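Local coordinates for putative nitrate transport protein (Thermoplasma volcanium, PDB 3MST) that probably serves as a solute-binding component of a transport system, possibly for nitrate, though its actual ligand and physiological role remain unestablished, at residues 46-49 / 54-57. Residues are numbered along the deposited sequence; the frame is centred on the assembly and turned at random. Where two conformers were deposited one is given.
Sequences HNIC and KFDV
Phe55 reaches back across the loop that joins two parallel strands of a mixed sheet and rests the outer end of its ring against the side chains of His46 and Ile48, a compact illustration of how a single aromatic residue can tie a connecting loop to the end of an edge strand and the first loop residue after it. Strand 45-47 is the outermost on its side of the sheet; strand 22-24 separates it from strand 57-61, so the chain must pass over that intervening strand. The closest approaches use different ring carbons, though Phe55 CZ is 3.9 Å from Ile48 CG2 and 4.0 Å from His46 CB. Phe55 CE1 lies 3.5 Å from His46 CB and 3.7 Å from His46 CG, whereas Phe55 CE2 comes within 3.3 Å of the Ile48 CG2 methyl, with both approaches oblique to the phenyl plane. The Ile48 distances hold for one of its two conformers, in which CG2 lies anti to the carbonyl carbon (CG1 at chi1 64°). The imidazole and phenyl planes are inclined by only 26°, yet their centroids stand 5.5 Å apart; the rings are slid so far that they barely overlap, and much of the contact falls to the histidine's CB, CG and CD2. No hydrogen bond crosses between the segments.

Polar bonds further out hold the participants in place. His46 NE2 is bonded to Asp21 OD1 and ND1 to Glu51 OE2, which together fix the rotation of the imidazole beside Phe55. Asp56 OD2 accepts from the backbone N of Asp21, bringing the loop to the same residue that holds His46. Where the edge strand ends, Asn47 forms an Asx turn: its OD1, which also accepts from Phe26 N, accepts from Cys49 N, 3.0 Å from Asn47 OD1 and 60° out of the carbonyl plane.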
# COMPACT_ATOMS: atom_id res chain seq x y z
N HIS A 46 15.23 3.74 -3.31
CA HIS A 46 15.12 5.19 -3.34
C HIS A 46 13.71 5.59 -2.88
O HIS A 46 12.71 4.95 -3.24
CB HIS A 46 15.33 5.73 -4.75
CG HIS A 46 16.64 5.33 -5.33
ND1 HIS A 46 17.79 6.04 -5.09
CD2 HIS A 46 16.98 4.27 -6.11
CE1 HIS A 46 18.79 5.44 -5.73
NE2 HIS A 46 18.33 4.38 -6.37
N ASN A 47 13.67 6.65 -2.08
CA ASN A 47 12.41 7.14 -1.49
C ASN A 47 11.73 8.16 -2.37
O ASN A 47 12.18 9.31 -2.44
CB ASN A 47 12.72 7.77 -0.13
CG ASN A 47 11.48 8.15 0.64
OD1 ASN A 47 10.36 7.89 0.21
ND2 ASN A 47 11.67 8.78 1.82
N ILE A 48 10.64 7.79 -3.03
CA ILE A 48 9.95 8.74 -3.90
C ILE A 48 9.11 9.77 -3.12
O ILE A 48 8.43 10.62 -3.72
CB ILE A 48 9.09 8.01 -4.95
CG1 ILE A 48 7.98 7.21 -4.29
CG2 ILE A 48 9.98 7.13 -5.85
CD1 ILE A 48 7.07 6.50 -5.28
N CYS A 49 9.12 9.69 -1.78
CA CYS A 49 8.57 10.78 -0.97
C CYS A 49 9.54 11.96 -0.87
O CYS A 49 9.12 13.07 -0.55
CB CYS A 49 8.23 10.30 0.44
SG CYS A 49 7.06 8.98 0.53
N LYS A 54 13.08 9.02 -12.24
CA LYS A 54 12.78 7.81 -13.00
C LYS A 54 13.58 6.68 -12.36
O LYS A 54 14.73 6.89 -11.93
CB LYS A 54 13.20 7.94 -14.48
CG LYS A 54 12.55 9.10 -15.26
CD LYS A 54 11.10 8.86 -15.47
CE LYS A 54 10.41 9.87 -16.46
NZ LYS A 54 10.30 11.23 -15.88
N PHE A 55 12.92 5.54 -12.22
CA PHE A 55 13.52 4.33 -11.64
C PHE A 55 13.30 3.14 -12.53
O PHE A 55 12.41 3.16 -13.38
CB PHE A 55 12.92 4.07 -10.26
CG PHE A 55 13.06 5.23 -9.38
CD1 PHE A 55 14.29 5.50 -8.80
CD2 PHE A 55 12.00 6.10 -9.18
CE1 PHE A 55 14.47 6.60 -8.00
CE2 PHE A 55 12.16 7.21 -8.37
CZ PHE A 55 13.40 7.46 -7.79
N ASP A 56 14.16 2.13 -12.42
CA ASP A 56 14.00 0.90 -13.20
C ASP A 56 12.78 0.07 -12.79
O ASP A 56 12.14 -0.59 -13.62
CB ASP A 56 15.27 0.04 -13.10
CG ASP A 56 16.48 0.76 -13.60
OD1 ASP A 56 16.50 1.03 -14.81
OD2 ASP A 56 17.39 1.05 -12.78
N VAL A 57 12.51 0.07 -11.49
CA VAL A 57 11.44 -0.67 -10.84
C VAL A 57 10.77 0.26 -9.86
O VAL A 57 11.46 1.06 -9.21
CB VAL A 57 12.00 -1.92 -10.06
CG1 VAL A 57 10.90 -2.81 -9.47
CG2 VAL A 57 12.99 -2.75 -10.95